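Adhesin LabA (Helicobacter pylori, PDB 6GMM) probably binds LacdiNAc-bearing glycans of the gastric mucosa as a lectin-like surface adhesin of the bacterium. Local coordinates at residues M76-P82 with P207-N211; N92-F98 with S127-A132; G121-L126 with S204-W208; L222-I226 with I237-E241; T101-G107 with H327-H333. All blocks are in the same frame, centred on the assembly; numbering follows the deposited sequence.

Contact 1 (M76-P82 with P207-N211); sequences MSYAISP and PWINN
Two loop segments run antiparallel, with I80 opposite I209 (CA to CA 4.9 Å). N210 N donates to A79 O at 3.0 Å and S81 N to W208 O at 3.1 Å. Both bonds are nearly straight. The CA of I209 adds a CA-H...O contact to A79 O at 3.4 Å. I80 is in the m,t rotamer. Its CG2 meets P207 CG at 3.7 Å and its CG1 meets I209 CD1 at 4.0 Å. I209 is m,m, which also brings CD1 to 3.8 Å from M76 CE. M76 is coiled p,p,p, so its methyl turns to I209. A79 CB lies 4.0 Å from I209 CG2. S81 has chi1 t and N210 has chi1 m. One water bridges them, 2.7 Å from S81 OG and 2.8 Å from N210 ND2, which donates to it. P82 CD packs on N210 ND2 at 3.6 Å. The loop after helix 57-76 is thus paired with the loop after helix 188-205 through a single antiparallel beta bridge.

Contact 2 (N92-F98 with S127-A132); sequences NGGVQTF and STENYA
Residues 92-95 form a turn rich in glycine that leads into strand 96-98. The facing segment is the first turn of helix 128-145, with S127 at the N-cap. Strand 96-98 and helix 128-132 run at 26°, their axes 9.7 Å apart. N92 has left-handed backbone angles (61/32). Its O accepts from E129 N at 3.0 Å and, weakly, from S127 OG at 2.9 Å. Its side-chain ND2 bonds instead to P85 O. G93 sits close to the helix, its CA 4.2 Å from E129 CA. Any CB there would clash with E129 N, and phi of 95° also calls for glycine. G94, again with positive phi, offers its O to OG1 of T128 (chi1 m) at 2.7 Å. Q96 is extended (m,t), and the turn brings G93 O to its NE2, which donates at 2.8 Å; NE2 also touches T128 CG2 at 3.6 Å. F98 (chi1 m) places one ring face over CD1 of Y131 (chi1 t), 3.6 Å from F98 CD1. The ring centroids are 5.0 Å apart with planes at 41°. F98 CE2 meets A132 CB at 3.7 Å. F98 and Y131 also touch strand 111-113, which pairs antiparallel with 96-98, while N130 packs on helix 188-205.

Contact 3 (G121-L126 with S204-W208); sequences GPYSIL and SACPW
L126 supplies the apolar centre. With chi1 t and chi2 p, its CD1 lies 3.6 Å from A205 CB and 3.8 Å from P207 CG. Farther along, P122 CB meets C206 CB at 4.1 Å. Y123 (chi1 m) follows, with CE1 3.9 Å from C206 SG and CD2 3.8 Å from W208 CZ3 at the indole edge. The sulfur is 4.7 Å from the Y123 ring centroid, an oblique sulfur-aromatic contact. W208 has chi1 t. Residues 121-124 form a type II beta turn, closed by S124 N to G121 O at 3.0 Å. C206 leaves helix 188-205 with positive phi (38/58). Y123 N donates to C206 O at 3.0 Å, and W208 N to S124 O at 2.8 Å. P122 CA makes CA-H...O contacts of 3.1 Å with both A205 O and C206 O. A water lies 3.0 Å from both I125 O and A205 O. Backbone bonds therefore fix the turn across the helix end, beside the disulfide C206-C235, which ties the same point to helix 234-237.

Contact 4 (L222-I226 with I237-E241); sequences LWEGI and IFKNE
Residues 223-226 make a type II beta turn, with G225 at positive phi (83/-14), where glycine is favoured. The turn's own bond, I226 N to W223 O, is weak at 3.4 Å. The facing segment covers the end of helix 234-237 and the start of helix 239-264. F238 (-103/19) breaks the helical path between them and is the N-cap residue of the second. The nearest CA atoms are those of I226 and I237, 7.4 Å apart. No hydrogen bond crosses, so side chains make the contact. W223 (chi1 m, chi2 -101°) and F238 (chi1 m, chi2 -81°) form a T-shaped pair. The edge of F238 points at the face of W223, with CZ 3.6 Å from W223 CH2. The F238 ring and the six-membered ring of W223 have centroids 4.8 Å apart and planes at 75°. I226 is m,m. Its CG2 touches I237 CG2 at 3.5 Å, while its CD1 lies 3.9 Å from F238 CE1 and 3.6 Å from E241 CD. I237 (m,t) also brings CG2 to 4.2 Å from W223 CZ3. E241 is m,p, and its OE2 accepts from N240 ND2 at 3.0 Å. The cluster of W223, I226, I237 and F238 is closed by other helices. W223 and F238 both touch M76 of helix 57-76, where W223 NE1 bonds to V75 O, and W223 and I226 pack on F318 of helix 316-323.

Contact 5 (T101-G107 with H327-H333); sequences TPSNQWG and HEVQNGH
A short helix ending in a Schellman motif, 327-330 capped by G332, meets the hairpin loop between strands 96-98 and 111-113. S103 is central. Its N donates to E328 OE2 at 2.8 Å, almost straight, and its OG (chi1 m) donates weakly to the same OE2 at 3.3 Å. A water sits 2.8 Å from T101 O and 3.3 Å from E328 OE2. E328 curls m,m, and its OE1 accepts from H333 ND1 at 3.3 Å, a His-carboxylate hydrogen bond. H327 (chi1 m) lays one ring face under Q105 CA, 3.8 Å from the ring centroid, a CH-pi contact. H327 CB touches S103 O at 3.4 Å. N104 (chi1 p) forms an Asx turn, OD1 accepting from W106 N at 2.8 Å. N331 ND2 donates to H327 O at 3.1 Å and lies 3.5 Å from G107 CA, where a CB would clash with N331 OD1. A single carboxylate thus joins loop backbone, serine and histidine, with a water beside it, so the contact is mainly polar.

All five contacts lie on the same side of the chain's centre, 24 to 34 Å from it. Contacts 1 and 3 are closest, with centres 9 Å apart, and share P207 and W208 after helix 188-205. The centres of contacts 1 and 4 are 13 Å apart; M76 and I209 touch the aromatic pair of contact 4. Y78 reaches from contact 1 to H327 and Q105 of contact 5. Y131 of contact 2 touches T101 of contact 5 and L126 of contact 3. Along the chain, contact 2 is nested within contact 1, and contact 5 encloses contacts 3 and 4. Loops and helix ends from several parts of the sequence thus build one loop-rich end of the largely helical adhesin.

Contact 1 (M76-P82 with P207-N211)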
# COMPACT_ATOMS: atom_id res chain seq x y z
N MET A 76 21.60 8.74 -9.84
CA MET A 76 22.37 9.93 -9.46
C MET A 76 23.72 9.67 -8.68
O MET A 76 24.44 10.64 -8.41
CB MET A 76 21.50 10.96 -8.72
CG MET A 76 20.66 10.39 -7.62
SD MET A 76 21.65 9.94 -6.19
CE MET A 76 21.90 11.61 -5.44
N SER A 77 24.07 8.42 -8.34
CA SER A 77 25.30 8.06 -7.61
C SER A 77 26.57 8.54 -8.33
O SER A 77 27.52 9.03 -7.69
CB SER A 77 25.36 6.56 -7.36
OG SER A 77 25.36 5.84 -8.58
N TYR A 78 26.56 8.49 -9.68
CA TYR A 78 27.66 8.95 -10.49
C TYR A 78 27.97 10.43 -10.26
O TYR A 78 29.12 10.81 -10.34
CB TYR A 78 27.43 8.64 -11.98
CG TYR A 78 26.64 9.68 -12.75
CD1 TYR A 78 25.25 9.67 -12.73
CD2 TYR A 78 27.28 10.62 -13.55
CE1 TYR A 78 24.52 10.61 -13.46
CE2 TYR A 78 26.56 11.57 -14.27
CZ TYR A 78 25.18 11.57 -14.21
OH TYR A 78 24.46 12.51 -14.93
N ALA A 79 26.98 11.26 -10.00
CA ALA A 79 27.26 12.68 -9.80
C ALA A 79 27.49 13.05 -8.33
O ALA A 79 27.58 14.23 -8.00
CB ALA A 79 26.17 13.53 -10.42
N ILE A 80 27.60 12.05 -7.46
CA ILE A 80 27.87 12.33 -6.05
C ILE A 80 29.35 12.59 -5.89
O ILE A 80 30.17 11.73 -6.26
CB ILE A 80 27.40 11.20 -5.10
CG1 ILE A 80 25.89 11.14 -5.00
CG2 ILE A 80 28.06 11.34 -3.70
CD1 ILE A 80 25.39 9.84 -4.46
N SER A 81 29.69 13.78 -5.32
CA SER A 81 31.03 14.26 -5.03
C SER A 81 31.93 13.08 -4.62
O SER A 81 31.58 12.37 -3.67
CB SER A 81 30.98 15.32 -3.92
OG SER A 81 32.06 16.21 -4.11
N PRO A 82 32.98 12.77 -5.43
CA PRO A 82 33.79 11.57 -5.20
C PRO A 82 34.01 11.18 -3.75
O PRO A 82 34.55 11.93 -2.94
CB PRO A 82 35.10 11.86 -5.93
CG PRO A 82 34.90 13.22 -6.59
CD PRO A 82 33.44 13.47 -6.63
N PRO A 207 25.32 14.33 0.55
CA PRO A 207 26.58 14.79 -0.07
C PRO A 207 26.33 15.84 -1.15
O PRO A 207 25.17 16.05 -1.53
CB PRO A 207 27.15 13.50 -0.66
CG PRO A 207 25.93 12.69 -0.97
CD PRO A 207 25.07 12.91 0.23
N TRP A 208 27.38 16.50 -1.63
CA TRP A 208 27.26 17.51 -2.68
C TRP A 208 27.13 16.81 -4.02
O TRP A 208 27.51 15.66 -4.15
CB TRP A 208 28.49 18.42 -2.66
CG TRP A 208 28.51 19.56 -3.63
CD1 TRP A 208 29.33 19.69 -4.71
CD2 TRP A 208 27.78 20.79 -3.53
NE1 TRP A 208 29.17 20.93 -5.29
CE2 TRP A 208 28.21 21.63 -4.59
CE3 TRP A 208 26.80 21.28 -2.65
CZ2 TRP A 208 27.66 22.90 -4.82
CZ3 TRP A 208 26.28 22.55 -2.86
CH2 TRP A 208 26.70 23.34 -3.94
N ILE A 209 26.52 17.48 -5.00
CA ILE A 209 26.38 16.95 -6.36
C ILE A 209 27.35 17.78 -7.19
O ILE A 209 27.36 19.01 -7.02
CB ILE A 209 24.90 17.03 -6.87
CG1 ILE A 209 23.90 16.15 -6.02
CG2 ILE A 209 24.79 16.69 -8.37
CD1 ILE A 209 24.19 14.60 -5.96
N ASN A 210 28.16 17.13 -8.06
CA ASN A 210 29.17 17.79 -8.91
C ASN A 210 28.56 18.99 -9.64
O ASN A 210 27.49 18.86 -10.25
CB ASN A 210 29.84 16.81 -9.91
CG ASN A 210 30.57 15.62 -9.29
OD1 ASN A 210 30.71 14.54 -9.91
ND2 ASN A 210 31.06 15.78 -8.06
N ASN A 211 29.20 20.18 -9.49
CA ASN A 211 28.72 21.44 -10.09
C ASN A 211 27.32 21.86 -9.57
O ASN A 211 26.58 22.57 -10.27
CB ASN A 211 28.79 21.40 -11.63
CG ASN A 211 30.13 20.99 -12.16
OD1 ASN A 211 31.14 21.67 -11.96
ND2 ASN A 211 30.19 19.84 -12.83
O HOH W 1 30.80 12.15 -12.33
O HOH W 2 31.98 17.80 -6.35

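Contact 2 (N92-F98 with S127-A132)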
# COMPACT_ATOMS: atom_id res chain seq x y z
N ASN A 92 36.30 7.40 9.01
CA ASN A 92 35.18 7.46 8.08
C ASN A 92 35.08 6.28 7.09
O ASN A 92 34.53 6.45 5.99
CB ASN A 92 35.19 8.82 7.33
CG ASN A 92 35.20 10.00 8.29
OD1 ASN A 92 34.58 9.96 9.35
ND2 ASN A 92 35.94 11.05 7.98
N GLY A 93 35.51 5.10 7.51
CA GLY A 93 35.45 3.91 6.66
C GLY A 93 36.76 3.67 5.91
O GLY A 93 36.90 2.65 5.22
N GLY A 94 37.69 4.62 6.03
CA GLY A 94 39.01 4.54 5.40
C GLY A 94 38.92 4.55 3.89
O GLY A 94 38.07 5.23 3.31
N VAL A 95 39.79 3.79 3.24
CA VAL A 95 39.82 3.69 1.77
C VAL A 95 39.33 2.30 1.40
O VAL A 95 39.94 1.30 1.82
CB VAL A 95 41.23 4.00 1.17
CG1 VAL A 95 41.22 3.84 -0.35
CG2 VAL A 95 41.70 5.40 1.54
N GLN A 96 38.24 2.22 0.60
CA GLN A 96 37.64 0.96 0.15
C GLN A 96 37.24 0.98 -1.34
O GLN A 96 37.02 2.06 -1.90
CB GLN A 96 36.43 0.61 0.99
CG GLN A 96 36.66 0.40 2.48
CD GLN A 96 35.37 0.10 3.17
OE1 GLN A 96 34.55 -0.67 2.68
NE2 GLN A 96 35.16 0.71 4.34
N THR A 97 37.15 -0.21 -1.97
CA THR A 97 36.78 -0.44 -3.37
C THR A 97 35.51 -1.32 -3.44
O THR A 97 35.42 -2.36 -2.75
CB THR A 97 37.98 -1.04 -4.17
OG1 THR A 97 39.09 -0.14 -4.13
CG2 THR A 97 37.64 -1.34 -5.64
N PHE A 98 34.53 -0.89 -4.27
CA PHE A 98 33.24 -1.53 -4.42
C PHE A 98 32.99 -1.92 -5.88
O PHE A 98 33.07 -1.09 -6.79
CB PHE A 98 32.14 -0.62 -3.86
CG PHE A 98 32.44 -0.08 -2.46
CD1 PHE A 98 33.15 1.11 -2.29
CD2 PHE A 98 32.02 -0.77 -1.33
CE1 PHE A 98 33.43 1.60 -1.00
CE2 PHE A 98 32.28 -0.26 -0.05
CZ PHE A 98 33.00 0.90 0.11
N SER A 127 31.20 10.03 2.68
CA SER A 127 32.07 9.16 3.49
C SER A 127 32.18 7.74 2.86
O SER A 127 31.24 7.27 2.24
CB SER A 127 31.43 9.01 4.86
OG SER A 127 32.24 8.22 5.71
N THR A 128 33.29 7.05 3.11
CA THR A 128 33.50 5.67 2.64
C THR A 128 32.50 4.76 3.36
O THR A 128 31.82 4.00 2.68
CB THR A 128 34.95 5.23 2.84
OG1 THR A 128 35.80 6.07 2.05
CG2 THR A 128 35.17 3.77 2.45
N GLU A 129 32.34 4.93 4.71
CA GLU A 129 31.39 4.15 5.51
C GLU A 129 29.94 4.25 4.99
O GLU A 129 29.27 3.22 4.89
CB GLU A 129 31.47 4.42 7.04
CG GLU A 129 31.21 5.83 7.54
CD GLU A 129 31.64 6.11 8.98
OE1 GLU A 129 32.08 5.17 9.69
OE2 GLU A 129 31.57 7.30 9.39
N ASN A 130 29.48 5.47 4.60
CA ASN A 130 28.13 5.65 4.04
C ASN A 130 28.04 5.05 2.63
O ASN A 130 27.00 4.62 2.23
CB ASN A 130 27.74 7.10 4.03
CG ASN A 130 27.42 7.63 5.40
OD1 ASN A 130 27.01 6.91 6.31
ND2 ASN A 130 27.57 8.93 5.57
N TYR A 131 29.12 5.02 1.87
CA TYR A 131 29.05 4.41 0.55
C TYR A 131 28.87 2.91 0.77
O TYR A 131 27.96 2.33 0.18
CB TYR A 131 30.27 4.74 -0.35
CG TYR A 131 30.01 4.32 -1.78
CD1 TYR A 131 30.05 2.98 -2.16
CD2 TYR A 131 29.61 5.26 -2.73
CE1 TYR A 131 29.74 2.59 -3.46
CE2 TYR A 131 29.30 4.87 -4.03
CZ TYR A 131 29.35 3.53 -4.39
OH TYR A 131 29.00 3.13 -5.65
N ALA A 132 29.65 2.32 1.69
CA ALA A 132 29.60 0.90 2.02
C ALA A 132 28.19 0.49 2.44
O ALA A 132 27.69 -0.54 1.97
CB ALA A 132 30.62 0.57 3.12

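Contact 3 (G121-L126 with S204-W208)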
# COMPACT_ATOMS: atom_id res chain seq x y z
N GLY A 121 30.86 14.67 4.50
CA GLY A 121 29.70 15.21 5.20
C GLY A 121 28.73 15.95 4.29
O GLY A 121 28.98 16.07 3.09
N PRO A 122 27.60 16.45 4.82
CA PRO A 122 26.64 17.18 3.96
C PRO A 122 27.28 18.36 3.22
O PRO A 122 28.13 19.04 3.78
CB PRO A 122 25.56 17.63 4.93
CG PRO A 122 25.69 16.71 6.09
CD PRO A 122 27.13 16.41 6.22
N TYR A 123 26.90 18.55 1.92
CA TYR A 123 27.40 19.61 1.03
C TYR A 123 28.89 19.41 0.73
O TYR A 123 29.56 20.29 0.16
CB TYR A 123 27.05 21.03 1.55
CG TYR A 123 25.56 21.31 1.57
CD1 TYR A 123 24.72 20.68 2.49
CD2 TYR A 123 24.99 22.22 0.68
CE1 TYR A 123 23.35 20.93 2.51
CE2 TYR A 123 23.62 22.48 0.69
CZ TYR A 123 22.80 21.84 1.62
OH TYR A 123 21.45 22.08 1.63
N SER A 124 29.39 18.20 1.05
CA SER A 124 30.77 17.80 0.79
C SER A 124 30.75 16.38 0.22
O SER A 124 29.71 15.96 -0.27
CB SER A 124 31.60 17.89 2.07
OG SER A 124 32.95 17.65 1.73
N ILE A 125 31.86 15.65 0.27
CA ILE A 125 31.92 14.30 -0.28
C ILE A 125 31.19 13.27 0.60
O ILE A 125 30.96 13.49 1.79
CB ILE A 125 33.38 13.87 -0.59
CG1 ILE A 125 34.22 13.65 0.71
CG2 ILE A 125 34.06 14.86 -1.56
CD1 ILE A 125 35.46 12.69 0.54
N LEU A 126 30.87 12.13 -0.02
CA LEU A 126 30.23 11.05 0.69
C LEU A 126 31.30 10.22 1.37
O LEU A 126 32.18 9.73 0.72
CB LEU A 126 29.38 10.19 -0.27
CG LEU A 126 28.43 9.19 0.37
CD1 LEU A 126 27.33 9.90 1.13
CD2 LEU A 126 27.81 8.27 -0.68
N SER A 204 20.37 11.78 4.94
CA SER A 204 21.11 12.31 6.10
C SER A 204 22.57 12.70 5.78
O SER A 204 23.03 13.76 6.23
CB SER A 204 21.03 11.36 7.30
OG SER A 204 21.43 10.05 6.97
N ALA A 205 23.29 11.85 5.00
CA ALA A 205 24.66 12.16 4.61
C ALA A 205 24.62 13.40 3.70
O ALA A 205 25.49 14.26 3.81
CB ALA A 205 25.28 10.99 3.87
N CYS A 206 23.54 13.54 2.90
CA CYS A 206 23.29 14.67 2.00
C CYS A 206 24.59 15.18 1.31
O CYS A 206 24.96 16.34 1.48
CB CYS A 206 22.59 15.80 2.76
SG CYS A 206 22.26 17.26 1.74
N PRO A 207 25.32 14.33 0.55
CA PRO A 207 26.58 14.79 -0.07
C PRO A 207 26.33 15.84 -1.15
O PRO A 207 25.17 16.05 -1.53
CB PRO A 207 27.15 13.50 -0.66
CG PRO A 207 25.93 12.69 -0.97
CD PRO A 207 25.07 12.91 0.23
N TRP A 208 27.38 16.50 -1.63
CA TRP A 208 27.26 17.51 -2.68
C TRP A 208 27.13 16.81 -4.02
O TRP A 208 27.51 15.66 -4.15
CB TRP A 208 28.49 18.42 -2.66
CG TRP A 208 28.51 19.56 -3.63
CD1 TRP A 208 29.33 19.69 -4.71
CD2 TRP A 208 27.78 20.79 -3.53
NE1 TRP A 208 29.17 20.93 -5.29
CE2 TRP A 208 28.21 21.63 -4.59
CE3 TRP A 208 26.80 21.28 -2.65
CZ2 TRP A 208 27.66 22.90 -4.82
CZ3 TRP A 208 26.28 22.55 -2.86
CH2 TRP A 208 26.70 23.34 -3.94
O HOH W 3 28.02 13.23 2.55

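Contact 4 (L222-I226 with I237-E241)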
# COMPACT_ATOMS: atom_id res chain seq x y z
N LEU A 222 21.53 17.99 -14.51
CA LEU A 222 22.06 16.78 -15.11
C LEU A 222 20.98 15.79 -15.51
O LEU A 222 21.28 14.87 -16.28
CB LEU A 222 23.04 16.07 -14.16
CG LEU A 222 24.39 16.73 -13.92
CD1 LEU A 222 25.04 16.10 -12.72
CD2 LEU A 222 25.30 16.63 -15.13
N TRP A 223 19.75 15.94 -14.94
CA TRP A 223 18.63 15.05 -15.21
C TRP A 223 17.42 15.84 -15.69
O TRP A 223 17.11 16.91 -15.15
CB TRP A 223 18.23 14.25 -13.95
CG TRP A 223 19.39 13.69 -13.17
CD1 TRP A 223 19.86 12.41 -13.18
CD2 TRP A 223 20.16 14.39 -12.18
NE1 TRP A 223 20.91 12.28 -12.30
CE2 TRP A 223 21.12 13.48 -11.67
CE3 TRP A 223 20.17 15.71 -11.71
CZ2 TRP A 223 22.09 13.86 -10.73
CZ3 TRP A 223 21.13 16.09 -10.78
CH2 TRP A 223 22.07 15.17 -10.30
N GLU A 224 16.69 15.27 -16.67
CA GLU A 224 15.43 15.84 -17.17
C GLU A 224 14.41 15.72 -16.04
O GLU A 224 14.46 14.75 -15.28
CB GLU A 224 14.92 15.05 -18.39
CG GLU A 224 15.72 15.31 -19.66
CD GLU A 224 15.53 16.69 -20.28
OE1 GLU A 224 14.51 17.35 -19.99
OE2 GLU A 224 16.40 17.08 -21.08
N GLY A 225 13.55 16.73 -15.89
CA GLY A 225 12.53 16.72 -14.85
C GLY A 225 12.99 17.18 -13.48
O GLY A 225 12.14 17.45 -12.62
N ILE A 226 14.33 17.29 -13.27
CA ILE A 226 14.94 17.76 -12.04
C ILE A 226 15.41 19.20 -12.31
O ILE A 226 16.28 19.42 -13.14
CB ILE A 226 16.10 16.82 -11.61
CG1 ILE A 226 15.59 15.37 -11.31
CG2 ILE A 226 16.92 17.40 -10.46
CD1 ILE A 226 14.64 15.15 -10.11
N ILE A 237 18.51 19.05 -4.08
CA ILE A 237 18.10 18.75 -5.46
C ILE A 237 16.96 17.70 -5.53
O ILE A 237 16.00 17.89 -6.27
CB ILE A 237 19.34 18.33 -6.31
CG1 ILE A 237 20.29 19.52 -6.51
CG2 ILE A 237 18.94 17.77 -7.68
CD1 ILE A 237 21.75 19.12 -6.83
N PHE A 238 17.09 16.60 -4.76
CA PHE A 238 16.14 15.48 -4.78
C PHE A 238 15.13 15.41 -3.61
O PHE A 238 14.51 14.37 -3.42
CB PHE A 238 16.92 14.16 -4.89
CG PHE A 238 17.72 14.05 -6.15
CD1 PHE A 238 17.13 13.67 -7.35
CD2 PHE A 238 19.07 14.37 -6.16
CE1 PHE A 238 17.87 13.59 -8.53
CE2 PHE A 238 19.83 14.29 -7.34
CZ PHE A 238 19.22 13.90 -8.52
N LYS A 239 14.90 16.53 -2.89
CA LYS A 239 13.94 16.67 -1.78
C LYS A 239 12.57 16.01 -2.05
O LYS A 239 12.08 15.21 -1.23
CB LYS A 239 13.75 18.17 -1.50
CG LYS A 239 13.49 18.54 -0.06
CD LYS A 239 13.52 20.07 0.07
CE LYS A 239 13.17 20.58 1.45
NZ LYS A 239 12.99 22.06 1.45
N ASN A 240 11.97 16.32 -3.22
CA ASN A 240 10.66 15.78 -3.62
C ASN A 240 10.73 14.27 -3.85
O ASN A 240 9.92 13.55 -3.30
CB ASN A 240 10.16 16.52 -4.86
CG ASN A 240 8.87 15.99 -5.43
OD1 ASN A 240 7.79 16.40 -5.03
ND2 ASN A 240 8.97 15.07 -6.39
N GLU A 241 11.71 13.81 -4.64
CA GLU A 241 11.91 12.41 -5.01
C GLU A 241 12.27 11.55 -3.81
O GLU A 241 11.71 10.47 -3.68
CB GLU A 241 12.92 12.26 -6.14
CG GLU A 241 12.45 12.89 -7.45
CD GLU A 241 12.33 14.41 -7.48
OE1 GLU A 241 13.11 15.09 -6.78
OE2 GLU A 241 11.42 14.90 -8.18

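Contact 5 (T101-G107 with H327-H333)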
# COMPACT_ATOMS: atom_id res chain seq x y z
N THR A 101 28.92 -1.73 -8.78
CA THR A 101 28.16 -0.53 -8.46
C THR A 101 27.35 -0.04 -9.69
O THR A 101 27.57 -0.53 -10.81
CB THR A 101 29.08 0.57 -7.89
OG1 THR A 101 29.97 1.05 -8.91
CG2 THR A 101 29.83 0.13 -6.64
N PRO A 102 26.40 0.92 -9.51
CA PRO A 102 25.65 1.41 -10.68
C PRO A 102 26.58 1.95 -11.76
O PRO A 102 27.52 2.67 -11.46
CB PRO A 102 24.79 2.55 -10.11
CG PRO A 102 24.73 2.31 -8.65
CD PRO A 102 25.97 1.60 -8.26
N SER A 103 26.32 1.57 -13.00
CA SER A 103 27.03 2.04 -14.18
C SER A 103 27.17 3.59 -14.14
O SER A 103 26.17 4.30 -13.90
CB SER A 103 26.23 1.67 -15.43
OG SER A 103 26.51 0.34 -15.86
N ASN A 104 28.39 4.10 -14.36
CA ASN A 104 28.61 5.54 -14.38
C ASN A 104 28.40 6.08 -15.80
O ASN A 104 27.96 5.31 -16.67
CB ASN A 104 29.96 5.93 -13.74
CG ASN A 104 31.21 5.46 -14.46
OD1 ASN A 104 31.28 5.39 -15.68
ND2 ASN A 104 32.27 5.23 -13.70
N GLN A 105 28.70 7.37 -16.04
CA GLN A 105 28.48 7.99 -17.35
C GLN A 105 29.35 7.38 -18.47
O GLN A 105 29.01 7.57 -19.64
CB GLN A 105 28.57 9.53 -17.29
CG GLN A 105 29.93 10.13 -16.95
CD GLN A 105 30.22 10.25 -15.47
OE1 GLN A 105 30.31 9.25 -14.72
NE2 GLN A 105 30.49 11.48 -15.04
N TRP A 106 30.39 6.56 -18.11
CA TRP A 106 31.32 5.87 -19.03
C TRP A 106 31.15 4.34 -19.08
O TRP A 106 31.67 3.70 -19.99
CB TRP A 106 32.78 6.24 -18.72
CG TRP A 106 32.98 7.69 -18.45
CD1 TRP A 106 33.39 8.26 -17.29
CD2 TRP A 106 32.68 8.78 -19.35
NE1 TRP A 106 33.41 9.63 -17.40
CE2 TRP A 106 32.97 9.97 -18.66
CE3 TRP A 106 32.18 8.85 -20.66
CZ2 TRP A 106 32.78 11.24 -19.24
CZ3 TRP A 106 32.00 10.10 -21.24
CH2 TRP A 106 32.31 11.27 -20.54
N GLY A 107 30.39 3.79 -18.14
CA GLY A 107 30.13 2.36 -18.09
C GLY A 107 30.92 1.64 -17.02
O GLY A 107 30.90 0.40 -16.97
N HIS A 327 22.03 5.23 -17.05
CA HIS A 327 23.29 4.66 -17.50
C HIS A 327 23.27 3.11 -17.55
O HIS A 327 23.96 2.55 -18.41
CB HIS A 327 24.48 5.21 -16.68
CG HIS A 327 24.63 6.71 -16.75
ND1 HIS A 327 24.51 7.41 -17.95
CD2 HIS A 327 24.93 7.59 -15.76
CE1 HIS A 327 24.72 8.69 -17.65
NE2 HIS A 327 24.98 8.85 -16.35
N GLU A 328 22.47 2.43 -16.69
CA GLU A 328 22.33 0.97 -16.67
C GLU A 328 21.76 0.45 -18.00
O GLU A 328 22.32 -0.50 -18.55
CB GLU A 328 21.43 0.52 -15.50
CG GLU A 328 22.14 0.61 -14.16
CD GLU A 328 23.11 -0.51 -13.85
OE1 GLU A 328 22.71 -1.69 -13.97
OE2 GLU A 328 24.25 -0.20 -13.47
N VAL A 329 20.68 1.07 -18.53
CA VAL A 329 20.10 0.70 -19.83
C VAL A 329 21.04 1.11 -20.96
O VAL A 329 21.22 0.35 -21.92
CB VAL A 329 18.64 1.17 -20.09
CG1 VAL A 329 17.65 0.33 -19.30
CG2 VAL A 329 18.43 2.64 -19.78
N GLN A 330 21.68 2.31 -20.83
CA GLN A 330 22.63 2.89 -21.80
C GLN A 330 23.78 1.92 -22.09
O GLN A 330 24.24 1.81 -23.22
CB GLN A 330 23.13 4.24 -21.27
CG GLN A 330 24.04 5.02 -22.21
CD GLN A 330 24.69 6.21 -21.54
OE1 GLN A 330 25.74 6.10 -20.90
NE2 GLN A 330 24.09 7.38 -21.71
N ASN A 331 24.21 1.18 -21.05
CA ASN A 331 25.26 0.19 -21.13
C ASN A 331 24.77 -1.26 -21.37
O ASN A 331 25.59 -2.18 -21.43
CB ASN A 331 26.16 0.29 -19.92
CG ASN A 331 27.12 1.44 -20.06
OD1 ASN A 331 28.01 1.41 -20.91
ND2 ASN A 331 26.89 2.51 -19.31
N GLY A 332 23.46 -1.44 -21.57
CA GLY A 332 22.89 -2.74 -21.89
C GLY A 332 22.68 -3.70 -20.74
O GLY A 332 22.61 -4.92 -20.95
N HIS A 333 22.56 -3.17 -19.52
CA HIS A 333 22.27 -4.01 -18.36
C HIS A 333 20.75 -4.17 -18.22
O HIS A 333 20.06 -3.24 -17.82
CB HIS A 333 22.86 -3.40 -17.09
CG HIS A 333 24.35 -3.31 -17.09
ND1 HIS A 333 25.03 -2.75 -16.03
CD2 HIS A 333 25.25 -3.73 -18.02
CE1 HIS A 333 26.31 -2.82 -16.35
NE2 HIS A 333 26.49 -3.40 -17.54
O HOH W 4 26.28 -2.50 -12.30